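Galactan 1,3-beta-galactosidase (Phanerochaete chrysosporium, PDB 7BYS) probably hydrolyses the beta-1,3-linked galactan of arabinogalactans from the chain end, joining a GH43 catalytic domain to a calcium-bearing carbohydrate-binding module. Local coordinates at residues A[31-36]-A[270-275]; A[245-248]-A[253-256]; A[320-323]-A[329-332]; A[231-234]-A[238-241]. All coordinates share one frame; numbering follows the deposited sequence. Where two conformers were deposited one is given.

Interaction 1: A[31-36]-A[270-275]; sequences FYWFGE and YIWYPL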
loop_
_atom_site.group_PDB
_atom_site.type_symbol
_atom_site.label_atom_id
_atom_site.label_comp_id
_atom_site.label_asym_id
_atom_site.label_seq_id
_atom_site.Cartn_x
_atom_site.Cartn_y
_atom_site.Cartn_z
ATOM N N PHE A 31 6.049 12.698 -11.967
ATOM C CA PHE A 31 6.132 11.961 -10.718
ATOM C C PHE A 31 7.018 10.737 -10.903
ATOM O O PHE A 31 6.984 10.087 -11.957
ATOM C CB PHE A 31 4.740 11.550 -10.226
ATOM C CG PHE A 31 3.921 12.711 -9.726
ATOM C CD1 PHE A 31 3.186 13.479 -10.610
ATOM C CD2 PHE A 31 3.933 13.064 -8.383
ATOM C CE1 PHE A 31 2.443 14.560 -10.159
ATOM C CE2 PHE A 31 3.188 14.145 -7.921
ATOM C CZ PHE A 31 2.456 14.894 -8.808
ATOM N N TYR A 32 7.804 10.435 -9.871
ATOM C CA TYR A 32 8.744 9.322 -9.837
ATOM C C TYR A 32 8.364 8.424 -8.673
ATOM O O TYR A 32 8.247 8.893 -7.537
ATOM C CB TYR A 32 10.192 9.823 -9.685
ATOM C CG TYR A 32 10.646 10.623 -10.874
ATOM C CD1 TYR A 32 10.261 11.955 -11.032
ATOM C CD2 TYR A 32 11.431 10.041 -11.857
ATOM C CE1 TYR A 32 10.654 12.685 -12.152
ATOM C CE2 TYR A 32 11.827 10.769 -12.974
ATOM C CZ TYR A 32 11.429 12.077 -13.111
ATOM O OH TYR A 32 11.825 12.795 -14.222
ATOM N N TRP A 33 8.148 7.151 -8.965
ATOM C CA TRP A 33 7.839 6.143 -7.960
ATOM C C TRP A 33 9.055 5.235 -7.846
ATOM O O TRP A 33 9.402 4.534 -8.801
ATOM C CB TRP A 33 6.579 5.394 -8.398
ATOM C CG TRP A 33 6.104 4.307 -7.471
ATOM C CD1 TRP A 33 6.673 3.898 -6.294
ATOM C CD2 TRP A 33 4.944 3.481 -7.665
ATOM N NE1 TRP A 33 5.933 2.866 -5.751
ATOM C CE2 TRP A 33 4.873 2.587 -6.577
ATOM C CE3 TRP A 33 3.968 3.399 -8.671
ATOM C CZ2 TRP A 33 3.851 1.639 -6.452
ATOM C CZ3 TRP A 33 2.962 2.458 -8.551
ATOM C CH2 TRP A 33 2.908 1.584 -7.454
ATOM N N PHE A 34 9.726 5.294 -6.697
ATOM C CA PHE A 34 10.829 4.411 -6.364
ATOM C C PHE A 34 10.329 3.328 -5.426
ATOM O O PHE A 34 9.479 3.580 -4.575
ATOM C CB PHE A 34 11.934 5.177 -5.634
ATOM C CG PHE A 34 12.490 6.323 -6.412
ATOM C CD1 PHE A 34 11.933 7.584 -6.315
ATOM C CD2 PHE A 34 13.576 6.137 -7.242
ATOM C CE1 PHE A 34 12.446 8.652 -7.044
ATOM C CE2 PHE A 34 14.088 7.202 -7.977
ATOM C CZ PHE A 34 13.524 8.452 -7.881
ATOM N N GLY A 35 10.874 2.129 -5.558
ATOM C CA GLY A 35 10.447 1.098 -4.635
ATOM C C GLY A 35 11.347 -0.108 -4.709
ATOM O O GLY A 35 12.309 -0.154 -5.479
ATOM N N GLU A 36 11.016 -1.093 -3.877
ATOM C CA GLU A 36 11.740 -2.361 -3.851
ATOM C C GLU A 36 11.265 -3.257 -4.991
ATOM O O GLU A 36 10.068 -3.529 -5.122
ATOM C CB GLU A 36 11.479 -3.068 -2.522
ATOM C CG GLU A 36 11.743 -2.206 -1.304
ATOM C CD GLU A 36 10.890 -2.606 -0.116
ATOM O OE1 GLU A 36 10.250 -3.680 -0.159
ATOM O OE2 GLU A 36 10.815 -1.841 0.860
ATOM N N TYR A 270 -0.563 -3.096 -4.077
ATOM C CA TYR A 270 -0.498 -1.678 -3.769
ATOM C C TYR A 270 -1.899 -1.236 -3.383
ATOM O O TYR A 270 -2.841 -1.369 -4.178
ATOM C CB TYR A 270 0.026 -0.913 -4.988
ATOM C CG TYR A 270 1.348 -1.484 -5.452
ATOM C CD1 TYR A 270 2.499 -1.339 -4.683
ATOM C CD2 TYR A 270 1.438 -2.204 -6.643
ATOM C CE1 TYR A 270 3.701 -1.883 -5.084
ATOM C CE2 TYR A 270 2.644 -2.766 -7.052
ATOM C CZ TYR A 270 3.770 -2.597 -6.273
ATOM O OH TYR A 270 4.974 -3.158 -6.672
ATOM N N ILE A 271 -2.035 -0.758 -2.153
ATOM C CA ILE A 271 -3.306 -0.353 -1.585
ATOM C C ILE A 271 -3.241 1.166 -1.495
ATOM O O ILE A 271 -2.610 1.721 -0.587
ATOM C CB ILE A 271 -3.532 -1.009 -0.217
ATOM C CG1 ILE A 271 -3.337 -2.547 -0.271
ATOM C CG2 ILE A 271 -4.913 -0.660 0.317
ATOM C CD1 ILE A 271 -4.120 -3.269 -1.358
ATOM N N TRP A 272 -3.853 1.839 -2.464
ATOM C CA TRP A 272 -3.884 3.298 -2.518
ATOM C C TRP A 272 -5.324 3.764 -2.381
ATOM O O TRP A 272 -6.195 3.317 -3.138
ATOM C CB TRP A 272 -3.362 3.827 -3.848
ATOM C CG TRP A 272 -1.900 3.669 -4.123
ATOM C CD1 TRP A 272 -0.996 2.880 -3.473
ATOM C CD2 TRP A 272 -1.196 4.306 -5.180
ATOM N NE1 TRP A 272 0.244 2.997 -4.067
ATOM C CE2 TRP A 272 0.143 3.877 -5.115
ATOM C CE3 TRP A 272 -1.567 5.218 -6.172
ATOM C CZ2 TRP A 272 1.111 4.333 -6.008
ATOM C CZ3 TRP A 272 -0.606 5.669 -7.050
ATOM C CH2 TRP A 272 0.710 5.219 -6.973
ATOM N N TYR A 273 -5.567 4.664 -1.433
ATOM C CA TYR A 273 -6.891 5.219 -1.200
ATOM C C TYR A 273 -6.780 6.715 -0.951
ATOM O O TYR A 273 -5.753 7.192 -0.449
ATOM C CB TYR A 273 -7.531 4.598 0.044
ATOM C CG TYR A 273 -7.936 3.154 -0.083
ATOM C CD1 TYR A 273 -8.794 2.734 -1.090
ATOM C CD2 TYR A 273 -7.467 2.199 0.822
ATOM C CE1 TYR A 273 -9.187 1.396 -1.189
ATOM C CE2 TYR A 273 -7.855 0.872 0.734
ATOM C CZ TYR A 273 -8.699 0.469 -0.279
ATOM O OH TYR A 273 -9.061 -0.865 -0.350
ATOM N N PRO A 274 -7.828 7.474 -1.255
ATOM C CA PRO A 274 -7.861 8.868 -0.808
ATOM C C PRO A 274 -7.770 8.931 0.710
ATOM O O PRO A 274 -8.336 8.102 1.424
ATOM C CB PRO A 274 -9.226 9.377 -1.306
ATOM C CG PRO A 274 -9.644 8.392 -2.393
ATOM C CD PRO A 274 -9.075 7.073 -1.928
ATOM N N LEU A 275 -7.039 9.913 1.197
ATOM C CA LEU A 275 -6.961 10.207 2.621
ATOM C C LEU A 275 -7.672 11.543 2.763
ATOM O O LEU A 275 -7.128 12.587 2.388
ATOM C CB LEU A 275 -5.507 10.289 3.066
ATOM C CG LEU A 275 -5.170 10.151 4.549
ATOM C CD1 LEU A 275 -5.710 8.847 5.143
ATOM C CD2 LEU A 275 -3.650 10.220 4.733
#
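The phenol OH of Tyr-270 is gripped twice, by the carbonyl O of Ile-17 and the backbone N of Ala-19, and this double hold fixes the far end of a ring against which Trp-33 rests. The two strands, 31-36 and 270-275, meet entirely through aromatic side chains. Trp-33 places its CG trans to its own backbone N (chi1 -180°), which directs the indole toward strand 270-275. There the benzo edge points at the flat of Tyr-270 in a T-shaped (edge-to-face) pair, with centroids 5.1 Å apart and planes at 79°. Within this pair the closest atoms are Trp-33 CZ2 and Tyr-270 CD1, 3.7 Å apart. Trp-272 arrives from the opposite direction and lays its CZ2 over one face of the same indole, 3.6 Å from Trp-33 CH2. These two indoles are inclined at 47°. Further aromatic partners extend the group, Trp-59 meeting Trp-33 and Trp-9 meeting Trp-272, each edge-to-face. Strand 30-36 belongs to the sheet that starts at 22-27, and strand 269-276 to the one that starts at 242-249. Such a buried aromatic cluster, wedged between neighbouring sheets, joins the first and last blades of the five-bladed beta-propeller characteristic of GH43 enzymes, where the ring of blades closes.

Interaction 2: A[245-248]-A[253-256]; sequences FDLP and AIYM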
loop_
_atom_site.group_PDB
_atom_site.type_symbol
_atom_site.label_atom_id
_atom_site.label_comp_id
_atom_site.label_asym_id
_atom_site.label_seq_id
_atom_site.Cartn_x
_atom_site.Cartn_y
_atom_site.Cartn_z
ATOM N N PHE A 245 3.705 5.516 1.806
ATOM C CA PHE A 245 3.946 6.903 1.428
ATOM C C PHE A 245 2.629 7.655 1.469
ATOM O O PHE A 245 1.585 7.107 1.096
ATOM C CB PHE A 245 4.574 7.031 0.028
ATOM C CG PHE A 245 5.299 8.336 -0.175
ATOM C CD1 PHE A 245 6.622 8.490 0.239
ATOM C CD2 PHE A 245 4.640 9.426 -0.732
ATOM C CE1 PHE A 245 7.281 9.705 0.082
ATOM C CE2 PHE A 245 5.294 10.643 -0.888
ATOM C CZ PHE A 245 6.609 10.778 -0.484
ATOM N N ASP A 246 2.684 8.911 1.895
ATOM C CA ASP A 246 1.484 9.728 2.055
ATOM C C ASP A 246 1.686 10.978 1.211
ATOM O O ASP A 246 2.467 11.863 1.577
ATOM C CB ASP A 246 1.277 10.010 3.532
ATOM C CG ASP A 246 1.359 8.749 4.339
ATOM O OD1 ASP A 246 0.509 7.851 4.080
ATOM O OD2 ASP A 246 2.295 8.619 5.154
ATOM N N LEU A 247 1.020 11.020 0.050
ATOM C CA LEU A 247 1.278 12.049 -0.955
ATOM C C LEU A 247 0.261 13.170 -0.819
ATOM O O LEU A 247 -0.940 12.894 -0.757
ATOM C CB LEU A 247 1.163 11.434 -2.347
ATOM C CG LEU A 247 1.602 12.375 -3.466
ATOM C CD1 LEU A 247 3.110 12.505 -3.505
ATOM C CD2 LEU A 247 1.080 11.872 -4.815
ATOM N N PRO A 248 0.662 14.440 -0.783
ATOM C CA PRO A 248 -0.346 15.510 -0.763
ATOM C C PRO A 248 -1.164 15.520 -2.048
ATOM O O PRO A 248 -0.673 15.187 -3.125
ATOM C CB PRO A 248 0.485 16.794 -0.617
ATOM C CG PRO A 248 1.875 16.420 -0.904
ATOM C CD PRO A 248 2.042 14.945 -0.704
ATOM N N ALA A 253 -4.987 14.047 0.646
ATOM C CA ALA A 253 -3.758 13.312 0.401
ATOM C C ALA A 253 -4.143 11.952 -0.160
ATOM O O ALA A 253 -5.322 11.596 -0.229
ATOM C CB ALA A 253 -2.951 13.159 1.698
ATOM N N ILE A 254 -3.128 11.192 -0.566
ATOM C CA ILE A 254 -3.304 9.804 -0.970
ATOM C C ILE A 254 -2.531 8.935 0.008
ATOM O O ILE A 254 -1.320 9.126 0.201
ATOM C CB ILE A 254 -2.801 9.555 -2.393
ATOM C CG1 ILE A 254 -3.539 10.464 -3.373
ATOM C CG2 ILE A 254 -2.981 8.075 -2.749
ATOM C CD1 ILE A 254 -3.004 10.392 -4.768
ATOM N N TYR A 255 -3.228 7.982 0.619
ATOM C CA TYR A 255 -2.589 6.924 1.378
ATOM C C TYR A 255 -2.066 5.882 0.399
ATOM O O TYR A 255 -2.846 5.298 -0.369
ATOM C CB TYR A 255 -3.614 6.283 2.308
ATOM C CG TYR A 255 -3.122 5.001 2.923
ATOM C CD1 TYR A 255 -2.319 5.031 4.050
ATOM C CD2 TYR A 255 -3.450 3.758 2.377
ATOM C CE1 TYR A 255 -1.845 3.872 4.635
ATOM C CE2 TYR A 255 -2.969 2.580 2.942
ATOM C CZ TYR A 255 -2.170 2.645 4.073
ATOM O OH TYR A 255 -1.690 1.491 4.650
ATOM N N MET A 256 -0.755 5.657 0.389
ATOM C CA MET A 256 -0.151 4.611 -0.433
ATOM C C MET A 256 0.421 3.576 0.512
ATOM O O MET A 256 1.350 3.870 1.266
ATOM C CB MET A 256 0.944 5.148 -1.349
ATOM C CG MET A 256 0.447 6.205 -2.294
ATOM S SD MET A 256 1.844 6.950 -3.165
ATOM C CE MET A 256 0.983 7.882 -4.437
#
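Four backbone hydrogen bonds hold Phe-245 to Met-256 and Leu-247 to Ile-254, the two hydrogen-bonded pairs of an antiparallel hairpin. In the first pair Phe-245 N gives to Met-256 O at 2.9 Å, and Met-256 N returns the bond to Phe-245 O at 2.8 Å. The second pair repeats the exchange, with Ile-254 N to Leu-247 O at 2.8 Å. Between them, Asp-246 and Tyr-255 form a non-hydrogen-bonded pair, where Asp-246 CA offers a C-H to Ile-254 O at 3.4 Å. The strand directions differ by 163°, close to fully antiparallel.

Apolar contacts gather on the face that carries Phe-245, Leu-247, Ile-254 and Met-256. Met-256 runs out extended beyond CG, and this reach carries its CE diagonally to Leu-247 CD2, 4.0 Å away. On the way its SD passes Phe-245 CB at 4.2 Å, while Leu-247 CD2 also approaches Ile-254 CD1.

The other face is more polar. Asp-246 and Tyr-255 point the same way side by side, carboxylate and ring only 29° apart, with Asp-246 OD1 beside Tyr-255 CD1. Their polar ends look elsewhere: Asp-246 OD2 accepts from Asn-243 ND2, and Tyr-255 OH bonds to Ser-241 OG.

Within the blade, strand 252-259 is bonded on its far flank to strand 269-276, whereas 242-249 is an outermost strand. Ile-24 of strand 22-27, in the adjacent blade, packs against Phe-245, Leu-247 and Met-256.

Interaction 3: A[320-323]-A[329-332]; sequences ILSG and GKAV. With CA (calcium ion), chain F.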
loop_
_atom_site.group_PDB
_atom_site.type_symbol
_atom_site.label_atom_id
_atom_site.label_comp_id
_atom_site.label_asym_id
_atom_site.label_seq_id
_atom_site.Cartn_x
_atom_site.Cartn_y
_atom_site.Cartn_z
ATOM N N ILE A 320 -26.313 -20.130 4.073
ATOM C CA ILE A 320 -26.399 -18.732 4.496
ATOM C C ILE A 320 -25.895 -18.605 5.929
ATOM O O ILE A 320 -26.413 -19.263 6.842
ATOM C CB ILE A 320 -27.838 -18.200 4.395
ATOM C CG1 ILE A 320 -28.348 -18.305 2.954
ATOM C CG2 ILE A 320 -27.885 -16.760 4.903
ATOM C CD1 ILE A 320 -27.527 -17.536 1.968
ATOM N N LEU A 321 -24.916 -17.732 6.131
ATOM C CA LEU A 321 -24.350 -17.434 7.436
ATOM C C LEU A 321 -24.812 -16.060 7.887
ATOM O O LEU A 321 -25.038 -15.166 7.071
ATOM C CB LEU A 321 -22.823 -17.419 7.370
ATOM C CG LEU A 321 -22.207 -18.700 6.820
ATOM C CD1 LEU A 321 -20.695 -18.671 6.915
ATOM C CD2 LEU A 321 -22.785 -19.924 7.534
ATOM N N SER A 322 -24.933 -15.889 9.197
ATOM C CA SER A 322 -25.306 -14.618 9.792
ATOM C C SER A 322 -24.125 -14.038 10.556
ATOM O O SER A 322 -23.372 -14.770 11.202
ATOM C CB SER A 322 -26.472 -14.807 10.762
ATOM O OG SER A 322 -27.665 -15.096 10.052
ATOM N N GLY A 323 -23.979 -12.720 10.500
ATOM C CA GLY A 323 -22.921 -12.073 11.247
ATOM C C GLY A 323 -23.002 -10.566 11.146
ATOM O O GLY A 323 -23.392 -10.025 10.103
ATOM N N GLY A 329 -26.326 -8.358 7.076
ATOM C CA GLY A 329 -26.239 -9.294 8.171
ATOM C C GLY A 329 -26.006 -10.726 7.758
ATOM O O GLY A 329 -26.055 -11.612 8.610
ATOM N N LYS A 330 -25.746 -10.984 6.474
ATOM C CA LYS A 330 -25.689 -12.349 5.967
ATOM C C LYS A 330 -24.602 -12.479 4.910
ATOM O O LYS A 330 -24.242 -11.509 4.239
ATOM C CB LYS A 330 -27.032 -12.777 5.357
ATOM C CG LYS A 330 -28.166 -12.810 6.372
ATOM C CD LYS A 330 -29.461 -13.310 5.774
ATOM C CE LYS A 330 -30.557 -13.275 6.829
ATOM N NZ LYS A 330 -30.020 -13.550 8.197
ATOM N N ALA A 331 -24.084 -13.697 4.771
ATOM C CA ALA A 331 -23.118 -14.031 3.736
ATOM C C ALA A 331 -23.400 -15.458 3.291
ATOM O O ALA A 331 -24.208 -16.166 3.896
ATOM C CB ALA A 331 -21.674 -13.894 4.243
ATOM N N VAL A 332 -22.708 -15.890 2.245
ATOM C CA VAL A 332 -22.798 -17.266 1.763
ATOM C C VAL A 332 -21.530 -17.996 2.182
ATOM O O VAL A 332 -20.415 -17.576 1.840
ATOM C CB VAL A 332 -23.016 -17.329 0.245
ATOM C CG1 VAL A 332 -22.959 -18.781 -0.235
ATOM C CG2 VAL A 332 -24.356 -16.709 -0.109
HETATM CA CA CA F . -24.395 -9.918 2.521
#
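Two torsions near -60° (chi1 -59°, chi2 -60°) fold the longer branch of Ile-320 back, so that CD1 comes to Val-332 CG2 at 3.9 Å across a beta hairpin of the carbohydrate-binding module. Val-332 meets it with CG2, the branch that lies trans to its own carbonyl carbon. The hairpin is a two-stranded one, 319-322 with 330-333, and its strands run at 145° to each other, antiparallel with a clear twist.

Leu-321 and Ala-331 form its hydrogen-bonded pair: Leu-321 N gives to Ala-331 O at 2.8 Å, and Ala-331 N to Leu-321 O at 2.9 Å. Both donors are tilted from the plane of the carbonyl they reach. Nearer the turn, Gly-323 N bonds to Gly-329 O at 3.0 Å, approaching from above the carbonyl plane. Gly-329, just before the second strand, has a positive phi. Between these bonds lies the pair Ser-322 and Lys-330, where Lys-330 CA makes a C-H contact with Leu-321 O.

Because Lys-330 belongs to a non-hydrogen-bonded pair, its carbonyl points away from strand 319-322. The hairpin thereby offers a backbone ligand to a calcium ion that is also held by Glu-308, Glu-310, Ser-327 and Asp-422. Lys-330 O lies 2.4 Å from the metal, one of seven atoms that bind it.

Interaction 4: A[231-234]-A[238-241]; sequences IAPS and TWYS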
loop_
_atom_site.group_PDB
_atom_site.type_symbol
_atom_site.label_atom_id
_atom_site.label_comp_id
_atom_site.label_asym_id
_atom_site.label_seq_id
_atom_site.Cartn_x
_atom_site.Cartn_y
_atom_site.Cartn_z
ATOM N N ILE A 231 -6.761 5.613 11.171
ATOM C CA ILE A 231 -7.108 6.122 9.844
ATOM C C ILE A 231 -8.156 5.269 9.134
ATOM O O ILE A 231 -8.660 5.686 8.082
ATOM C CB ILE A 231 -5.879 6.308 8.923
ATOM C CG1 ILE A 231 -5.166 4.975 8.630
ATOM C CG2 ILE A 231 -4.921 7.347 9.509
ATOM C CD1 ILE A 231 -4.038 5.104 7.568
ATOM N N ALA A 232 -8.500 4.102 9.671
ATOM C CA ALA A 232 -9.413 3.165 9.032
ATOM C C ALA A 232 -10.085 2.347 10.126
ATOM O O ALA A 232 -9.632 2.358 11.277
ATOM C CB ALA A 232 -8.660 2.254 8.048
ATOM N N PRO A 233 -11.175 1.639 9.809
ATOM C CA PRO A 233 -11.810 0.786 10.829
ATOM C C PRO A 233 -10.812 -0.233 11.363
ATOM O O PRO A 233 -10.158 -0.933 10.595
ATOM C CB PRO A 233 -12.952 0.105 10.060
ATOM C CG PRO A 233 -13.219 1.013 8.900
ATOM C CD PRO A 233 -11.886 1.574 8.516
ATOM N N SER A 234 -10.676 -0.299 12.691
ATOM C CA SER A 234 -9.579 -1.070 13.270
ATOM C C SER A 234 -9.635 -2.539 12.872
ATOM O O SER A 234 -8.590 -3.153 12.623
ATOM C CB SER A 234 -9.517 -0.902 14.793
ATOM O OG SER A 234 -10.784 -1.034 15.387
ATOM N N THR A 238 -6.186 -1.623 8.531
ATOM C CA THR A 238 -5.919 -0.683 7.443
ATOM C C THR A 238 -6.345 -1.264 6.102
ATOM O O THR A 238 -5.650 -1.131 5.091
ATOM C CB THR A 238 -4.470 -0.181 7.422
ATOM O OG1 THR A 238 -3.992 -0.043 8.764
ATOM C CG2 THR A 238 -4.396 1.199 6.776
ATOM N N TRP A 239 -7.521 -1.895 6.083
ATOM C CA TRP A 239 -7.999 -2.554 4.869
ATOM C C TRP A 239 -6.937 -3.508 4.327
ATOM O O TRP A 239 -6.689 -3.587 3.120
ATOM C CB TRP A 239 -8.454 -1.530 3.820
ATOM C CG TRP A 239 -9.639 -0.724 4.283
ATOM C CD1 TRP A 239 -9.638 0.577 4.688
ATOM C CD2 TRP A 239 -10.986 -1.194 4.438
ATOM N NE1 TRP A 239 -10.904 0.955 5.059
ATOM C CE2 TRP A 239 -11.754 -0.108 4.903
ATOM C CE3 TRP A 239 -11.623 -2.415 4.190
ATOM C CZ2 TRP A 239 -13.127 -0.208 5.155
ATOM C CZ3 TRP A 239 -12.992 -2.514 4.429
ATOM C CH2 TRP A 239 -13.726 -1.415 4.902
ATOM N N TYR A 240 -6.306 -4.239 5.248
ATOM C CA TYR A 240 -5.183 -5.139 4.967
ATOM C C TYR A 240 -4.067 -4.434 4.181
ATOM O O TYR A 240 -3.842 -4.670 2.988
ATOM C CB TYR A 240 -5.652 -6.428 4.284
ATOM C CG TYR A 240 -4.700 -7.595 4.427
ATOM C CD1 TYR A 240 -3.313 -7.425 4.454
ATOM C CD2 TYR A 240 -5.199 -8.885 4.537
ATOM C CE1 TYR A 240 -2.452 -8.530 4.592
ATOM C CE2 TYR A 240 -4.374 -9.958 4.678
ATOM C CZ TYR A 240 -3.018 -9.794 4.698
ATOM O OH TYR A 240 -2.241 -10.907 4.846
ATOM N N SER A 241 -3.346 -3.569 4.896
ATOM C CA SER A 241 -2.228 -2.861 4.283
ATOM C C SER A 241 -1.351 -2.276 5.375
ATOM O O SER A 241 -1.674 -2.328 6.568
ATOM C CB SER A 241 -2.717 -1.789 3.301
ATOM O OG SER A 241 -3.193 -0.645 3.992
HETATM O O HOH W 1 -7.386 -0.152 10.561
#
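Thr-238, Trp-239 and Tyr-240 all have positive phi and psi, making a short left-handed helical turn that comes back beside the irregular segment 231-234, with the CA atoms of Ala-232 and Thr-238 5.4 Å apart. This turn lies on the connection between strand 229-230 of the fourth propeller blade and strand 242-249 of the fifth.

The side chains meet through apolar atoms. Trp-239 brings its indole alongside the loop, and two neighbours touch it in succession: Ala-232 CB lies 3.9 Å from Trp-239 CD1, and Pro-233 CD is 3.6 Å from Trp-239 NE1. Pro-233 CG continues along the indole to CZ2. Elsewhere the same indole stacks on His-286. With chi1 at 63°, CG1 of Ile-231 is flanked by both backbone neighbours of its CA, and from there its chain extends to bring CD1 within 4.0 Å of Thr-238 CG2. The hydroxyl of Thr-238 turns to other partners, Asn-211 O and Asn-213 N.

Polar contact between the segments passes through one water, which lies 2.9 Å from Pro-233 O, to which it can donate, and accepts from Thr-238 N at 2.8 Å. It thus bridges the loop to Thr-238 in the turn. Arg-259 grips the other end, reaching Trp-239 O with NH2 and Tyr-240 O with NE. The turn also closes on itself, for Ser-241 OG donates to Thr-238 O at 2.7 Å, in the carbonyl plane.

Interactions 1, 2 and 4 form one continuous body in the propeller, whereas interaction 3 stands apart in the binding module, its centre about 35 Å from those of interactions 1 and 2. Strands 252-259 and 269-276 join interactions 1 and 2 directly, as in the probable hydrogen bond from Leu-275 N to Ala-253 O (2.8 Å). Interaction 4 packs on both, its Ser-241 CB touching Ile-271 CB at 3.7 Å. Interactions 2 and 4 lie close to the galactose site known from another structure of this protein: the side chain of Gln-242 is about 5 Å from that of Tyr-255 and about 7 Å from that of Thr-238. Interaction 3 instead adjoins the module's own sugar site, with Leu-321 beside galactose-binding Asp-420.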